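Local coordinates for protein EreC (Klebsiella pneumoniae, PDB 6XCQ) that probably hydrolyses the lactone ring ester of erythromycin and related macrolides, which would open the ring and confer resistance to these antibiotics, at residues L97-L111 and F123-I137. The protein carries 1 engineered substitution. Sequence-based numbering, arbitrary orientation. Where two conformers were deposited one is given.
Sequences LECGAIQASRLSEYL and FSDPLTFSLYGSVLI
L107 of helix 101-111 and L136 of helix 126-137 pack between two helices that make the crossover from strand 94-97 to its parallel neighbour 151-154 in the sheet of an alpha/beta fold. The helices run 27° apart in N-to-C direction, their axes 11.7 Å apart at closest. That spacing leaves room for branched aliphatic side chains: the two leucines meet at about a right angle, L107 CD2 lying 4.0 Å from L136 CD1, while L107 CD1 reaches tip to tip toward T128 CG2. Strand 151-154 lies against L107 as well.

Aromatic rings extend this apolar seam. F123, three residues before helix 126-137, lays one ring face over the backbone and CB of Y110, with Y110 CB 4.0 Å from the ring centroid. CG anti to the backbone N (chi1 164°) carries the Y110 ring past F123, which CD1 still touches, and on toward helix 126-137, where its edge meets L136 O and its hydroxyl I137 CA. L97, ending its strand, sets CD2 over a face of the Y132 ring.

Polar bonds add to this. Tyrosine suits position 132, since its ring packs on L97 while its buried OH ties helix 126-137 to the turn after strand 94-97, accepting a hydrogen bond from E98 N (2.8 Å, 162°), and also bonds L304 O. Near the helix starts, Q103 uses both ends of its amide: OE1 receives G100 N on an in-plane lone pair, and NE2 gives a nearly straight bond to D125 OD2 (3.2 Å), met on its anti side. N159 also binds Q103 NE2. Water bridges Q103 O to F123 O, and a second water donates to D125 OD2 at 2.6 Å.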
loop_
_atom_site.group_PDB
_atom_site.type_symbol
_atom_site.label_atom_id
_atom_site.label_comp_id
_atom_site.label_asym_id
_atom_site.label_seq_id
_atom_site.Cartn_x
_atom_site.Cartn_y
_atom_site.Cartn_z
ATOM N N LEU A 97 -1.192 -5.359 -0.302
ATOM C CA LEU A 97 -0.786 -4.529 0.823
ATOM C C LEU A 97 0.470 -3.743 0.482
ATOM O O LEU A 97 1.294 -4.163 -0.341
ATOM C CB LEU A 97 -0.507 -5.386 2.073
ATOM C CG LEU A 97 -1.527 -6.469 2.422
ATOM C CD1 LEU A 97 -0.940 -7.416 3.445
ATOM C CD2 LEU A 97 -2.797 -5.827 2.972
ATOM N N GLU A 98 0.641 -2.614 1.175
ATOM C CA GLU A 98 1.889 -1.854 1.137
ATOM C C GLU A 98 2.972 -2.564 1.961
ATOM O O GLU A 98 3.419 -2.101 3.011
ATOM C CB GLU A 98 1.675 -0.435 1.653
ATOM C CG GLU A 98 0.700 0.416 0.853
ATOM C CD GLU A 98 0.609 1.830 1.415
ATOM O OE1 GLU A 98 -0.406 2.179 2.072
ATOM O OE2 GLU A 98 1.571 2.596 1.212
ATOM N N CYS A 99 3.411 -3.710 1.456
ATOM C CA CYS A 99 4.628 -4.336 1.944
ATOM C C CYS A 99 5.258 -5.061 0.763
ATOM O O CYS A 99 4.645 -5.196 -0.300
ATOM C CB CYS A 99 4.371 -5.346 3.068
ATOM S SG CYS A 99 3.298 -6.700 2.570
ATOM N N GLY A 100 6.483 -5.534 0.964
ATOM C CA GLY A 100 7.182 -6.244 -0.088
ATOM C C GLY A 100 6.647 -7.649 -0.288
ATOM O O GLY A 100 5.906 -8.185 0.534
ATOM N N ALA A 101 7.027 -8.235 -1.434
ATOM C CA ALA A 101 6.593 -9.585 -1.791
ATOM C C ALA A 101 7.010 -10.605 -0.743
ATOM O O ALA A 101 6.252 -11.519 -0.416
ATOM C CB ALA A 101 7.178 -9.987 -3.151
ATOM N N ILE A 102 8.224 -10.483 -0.223
ATOM C CA ILE A 102 8.681 -11.448 0.768
ATOM C C ILE A 102 7.983 -11.210 2.106
ATOM O O ILE A 102 7.589 -12.158 2.796
ATOM C CB ILE A 102 10.207 -11.377 0.896
ATOM C CG1 ILE A 102 10.853 -11.839 -0.427
ATOM C CG2 ILE A 102 10.670 -12.227 2.064
ATOM C CD1 ILE A 102 12.354 -11.641 -0.497
ATOM N N GLN A 103 7.835 -9.946 2.505
ATOM C CA GLN A 103 7.040 -9.650 3.691
ATOM C C GLN A 103 5.656 -10.268 3.584
ATOM O O GLN A 103 5.139 -10.839 4.549
ATOM C CB GLN A 103 6.929 -8.134 3.879
ATOM C CG GLN A 103 8.165 -7.484 4.458
ATOM C CD GLN A 103 8.016 -5.979 4.592
ATOM O OE1 GLN A 103 7.619 -5.292 3.647
ATOM N NE2 GLN A 103 8.326 -5.458 5.775
ATOM N N ALA A 104 5.049 -10.193 2.403
ATOM C CA ALA A 104 3.699 -10.721 2.254
ATOM C C ALA A 104 3.668 -12.245 2.297
ATOM O O ALA A 104 2.672 -12.822 2.736
ATOM C CB ALA A 104 3.071 -10.219 0.949
ATOM N N SER A 105 4.716 -12.924 1.813
ATOM C CA SER A 105 4.700 -14.388 1.877
ATOM C C SER A 105 4.651 -14.865 3.324
ATOM O O SER A 105 3.966 -15.844 3.639
ATOM C CB SER A 105 5.914 -14.979 1.150
ATOM O OG SER A 105 7.114 -14.510 1.733
ATOM N N ARG A 106 5.338 -14.158 4.220
ATOM C CA ARG A 106 5.272 -14.477 5.642
ATOM C C ARG A 106 3.879 -14.221 6.200
ATOM O O ARG A 106 3.386 -14.993 7.026
ATOM C CB ARG A 106 6.311 -13.662 6.405
ATOM C CG ARG A 106 7.724 -13.914 5.905
ATOM C CD ARG A 106 8.746 -13.184 6.742
ATOM N NE ARG A 106 10.101 -13.478 6.286
ATOM C CZ ARG A 106 10.929 -12.584 5.754
ATOM N NH1 ARG A 106 10.554 -11.314 5.614
ATOM N NH2 ARG A 106 12.142 -12.964 5.370
ATOM N N LEU A 107 3.228 -13.135 5.768
ATOM C CA LEU A 107 1.848 -12.918 6.180
ATOM C C LEU A 107 0.944 -14.038 5.672
ATOM O O LEU A 107 0.013 -14.455 6.370
ATOM C CB LEU A 107 1.366 -11.551 5.702
ATOM C CG LEU A 107 2.100 -10.323 6.278
ATOM C CD1 LEU A 107 1.529 -9.042 5.672
ATOM C CD2 LEU A 107 2.044 -10.265 7.813
ATOM N N SER A 108 1.210 -14.555 4.464
ATOM C CA SER A 108 0.410 -15.662 3.953
ATOM C C SER A 108 0.574 -16.901 4.820
ATOM O O SER A 108 -0.402 -17.617 5.080
ATOM C CB SER A 108 0.802 -15.992 2.516
ATOM O OG SER A 108 0.305 -15.026 1.623
ATOM N N GLU A 109 1.808 -17.188 5.244
ATOM C CA GLU A 109 2.032 -18.255 6.215
ATOM C C GLU A 109 1.179 -18.049 7.457
ATOM O O GLU A 109 0.611 -19.003 7.998
ATOM C CB GLU A 109 3.498 -18.291 6.630
ATOM C CG GLU A 109 4.457 -18.950 5.680
ATOM C CD GLU A 109 5.828 -19.038 6.303
ATOM O OE1 GLU A 109 6.027 -19.932 7.156
ATOM O OE2 GLU A 109 6.690 -18.188 5.979
ATOM N N TYR A 110 1.112 -16.809 7.945
ATOM C CA TYR A 110 0.274 -16.513 9.097
ATOM C C TYR A 110 -1.178 -16.878 8.823
ATOM O O TYR A 110 -1.813 -17.582 9.613
ATOM C CB TYR A 110 0.395 -15.034 9.459
ATOM C CG TYR A 110 -0.702 -14.534 10.373
ATOM C CD1 TYR A 110 -0.736 -14.913 11.720
ATOM C CD2 TYR A 110 -1.695 -13.679 9.898
ATOM C CE1 TYR A 110 -1.737 -14.447 12.575
ATOM C CE2 TYR A 110 -2.699 -13.199 10.748
ATOM C CZ TYR A 110 -2.712 -13.590 12.085
ATOM O OH TYR A 110 -3.696 -13.132 12.935
ATOM N N LEU A 111 -1.725 -16.397 7.703
ATOM C CA LEU A 111 -3.135 -16.645 7.415
ATOM C C LEU A 111 -3.450 -18.134 7.395
ATOM O O LEU A 111 -4.472 -18.565 7.942
ATOM C CB LEU A 111 -3.522 -16.012 6.083
ATOM C CG LEU A 111 -3.576 -14.484 6.094
ATOM C CD1 LEU A 111 -4.074 -13.973 4.749
ATOM C CD2 LEU A 111 -4.447 -13.974 7.242
ATOM N N PHE A 123 5.052 -13.338 12.410
ATOM C CA PHE A 123 5.097 -13.356 10.955
ATOM C C PHE A 123 5.207 -11.964 10.359
ATOM O O PHE A 123 5.062 -11.813 9.140
ATOM C CB PHE A 123 3.849 -14.036 10.386
ATOM C CG PHE A 123 3.683 -15.460 10.814
ATOM C CD1 PHE A 123 3.090 -15.767 12.031
ATOM C CD2 PHE A 123 4.128 -16.496 10.002
ATOM C CE1 PHE A 123 2.933 -17.089 12.427
ATOM C CE2 PHE A 123 3.975 -17.821 10.394
ATOM C CZ PHE A 123 3.379 -18.115 11.611
ATOM N N SER A 124 5.474 -10.946 11.173
ATOM C CA SER A 124 5.359 -9.579 10.698
ATOM C C SER A 124 6.417 -8.711 11.354
ATOM O O SER A 124 6.839 -8.965 12.485
ATOM C CB SER A 124 3.967 -9.020 10.995
ATOM O OG SER A 124 3.694 -9.105 12.381
ATOM N N ASP A 125 6.822 -7.675 10.637
ATOM C CA ASP A 125 7.744 -6.682 11.146
ATOM C C ASP A 125 6.961 -5.546 11.788
ATOM O O ASP A 125 5.743 -5.447 11.619
ATOM C CB ASP A 125 8.642 -6.213 10.003
ATOM C CG ASP A 125 9.325 -7.385 9.298
ATOM O OD1 ASP A 125 10.061 -8.130 9.985
ATOM O OD2 ASP A 125 9.107 -7.582 8.073
ATOM N N PRO A 126 7.628 -4.682 12.568
ATOM C CA PRO A 126 6.878 -3.649 13.325
ATOM C C PRO A 126 5.982 -2.734 12.492
ATOM O O PRO A 126 4.824 -2.515 12.867
ATOM C CB PRO A 126 7.997 -2.867 14.020
ATOM C CG PRO A 126 9.087 -3.886 14.227
ATOM C CD PRO A 126 9.013 -4.838 13.062
ATOM N N LEU A 127 6.473 -2.158 11.394
ATOM C CA LEU A 127 5.614 -1.235 10.644
ATOM C C LEU A 127 4.432 -1.967 10.013
ATOM O O LEU A 127 3.285 -1.497 10.096
ATOM C CB LEU A 127 6.421 -0.489 9.577
ATOM C CG LEU A 127 5.635 0.455 8.666
ATOM C CD1 LEU A 127 5.031 1.652 9.454
ATOM C CD2 LEU A 127 6.528 0.950 7.531
ATOM N N THR A 128 4.689 -3.126 9.389
ATOM C CA THR A 128 3.604 -3.928 8.832
ATOM C C THR A 128 2.558 -4.264 9.890
ATOM O O THR A 128 1.348 -4.185 9.633
ATOM C CB THR A 128 4.177 -5.207 8.233
ATOM O OG1 THR A 128 5.073 -4.859 7.167
ATOM C CG2 THR A 128 3.054 -6.103 7.718
ATOM N N PHE A 129 3.008 -4.630 11.087
ATOM C CA PHE A 129 2.096 -4.958 12.180
ATOM C C PHE A 129 1.193 -3.772 12.539
ATOM O O PHE A 129 -0.018 -3.937 12.713
ATOM C CB PHE A 129 2.913 -5.432 13.386
ATOM C CG PHE A 129 2.080 -5.875 14.560
ATOM C CD1 PHE A 129 1.568 -7.161 14.616
ATOM C CD2 PHE A 129 1.814 -4.998 15.607
ATOM C CE1 PHE A 129 0.802 -7.576 15.700
ATOM C CE2 PHE A 129 1.052 -5.400 16.699
ATOM C CZ PHE A 129 0.541 -6.684 16.745
ATOM N N SER A 130 1.753 -2.564 12.631
ATOM C CA SER A 130 0.940 -1.411 13.010
ATOM C C SER A 130 0.032 -0.950 11.874
ATOM O O SER A 130 -1.088 -0.486 12.123
ATOM C CB SER A 130 1.836 -0.258 13.458
ATOM O OG SER A 130 2.667 -0.646 14.534
ATOM N N LEU A 131 0.493 -1.056 10.628
ATOM C CA LEU A 131 -0.313 -0.604 9.495
ATOM C C LEU A 131 -1.503 -1.519 9.248
ATOM O O LEU A 131 -2.601 -1.045 8.925
ATOM C CB LEU A 131 0.543 -0.539 8.230
ATOM C CG LEU A 131 1.427 0.695 8.067
ATOM C CD1 LEU A 131 2.387 0.439 6.931
ATOM C CD2 LEU A 131 0.561 1.915 7.791
ATOM N N TYR A 132 -1.303 -2.834 9.376
ATOM C CA TYR A 132 -2.306 -3.798 8.939
ATOM C C TYR A 132 -2.696 -4.836 9.985
ATOM O O TYR A 132 -3.559 -5.668 9.702
ATOM C CB TYR A 132 -1.806 -4.530 7.691
ATOM C CG TYR A 132 -1.615 -3.657 6.469
ATOM C CD1 TYR A 132 -2.708 -3.104 5.808
ATOM C CD2 TYR A 132 -0.336 -3.424 5.942
ATOM C CE1 TYR A 132 -2.535 -2.299 4.646
ATOM C CE2 TYR A 132 -0.159 -2.628 4.796
ATOM C CZ TYR A 132 -1.263 -2.082 4.152
ATOM O OH TYR A 132 -1.082 -1.316 3.020
ATOM N N GLY A 133 -2.111 -4.794 11.186
ATOM C CA GLY A 133 -2.317 -5.877 12.140
ATOM C C GLY A 133 -3.776 -6.144 12.436
ATOM O O GLY A 133 -4.215 -7.296 12.496
ATOM N N SER A 134 -4.555 -5.079 12.607
ATOM C CA SER A 134 -5.951 -5.236 12.995
ATOM C C SER A 134 -6.737 -5.958 11.902
ATOM O O SER A 134 -7.481 -6.910 12.175
ATOM C CB SER A 134 -6.533 -3.847 13.282
ATOM O OG SER A 134 -6.082 -3.402 14.557
ATOM N N VAL A 135 -6.585 -5.512 10.651
ATOM C CA VAL A 135 -7.277 -6.156 9.535
ATOM C C VAL A 135 -6.765 -7.576 9.332
ATOM O O VAL A 135 -7.540 -8.496 9.041
ATOM C CB VAL A 135 -7.126 -5.317 8.250
ATOM C CG1 VAL A 135 -7.632 -6.088 7.041
ATOM C CG2 VAL A 135 -7.878 -4.005 8.368
ATOM N N LEU A 136 -5.456 -7.783 9.489
ATOM C CA LEU A 136 -4.888 -9.110 9.233
ATOM C C LEU A 136 -5.410 -10.141 10.230
ATOM O O LEU A 136 -5.758 -11.266 9.846
ATOM C CB LEU A 136 -3.361 -9.046 9.288
ATOM C CG LEU A 136 -2.696 -8.435 8.063
ATOM C CD1 LEU A 136 -1.233 -8.098 8.377
ATOM C CD2 LEU A 136 -2.797 -9.411 6.925
ATOM N N ILE A 137 -5.477 -9.767 11.512
ATOM C CA ILE A 137 -6.025 -10.663 12.530
ATOM C C ILE A 137 -7.479 -10.982 12.222
ATOM O O ILE A 137 -7.920 -12.133 12.344
ATOM C CB ILE A 137 -5.873 -10.049 13.935
ATOM C CG1 ILE A 137 -4.403 -9.877 14.306
ATOM C CG2 ILE A 137 -6.579 -10.920 14.980
ATOM C CD1 ILE A 137 -4.211 -8.870 15.466
HETATM O O HOH W 1 5.516 -9.864 6.949
HETATM O O HOH W 2 9.206 -10.072 7.251
HETATM O O HOH W 3 -6.696 -14.187 13.735
#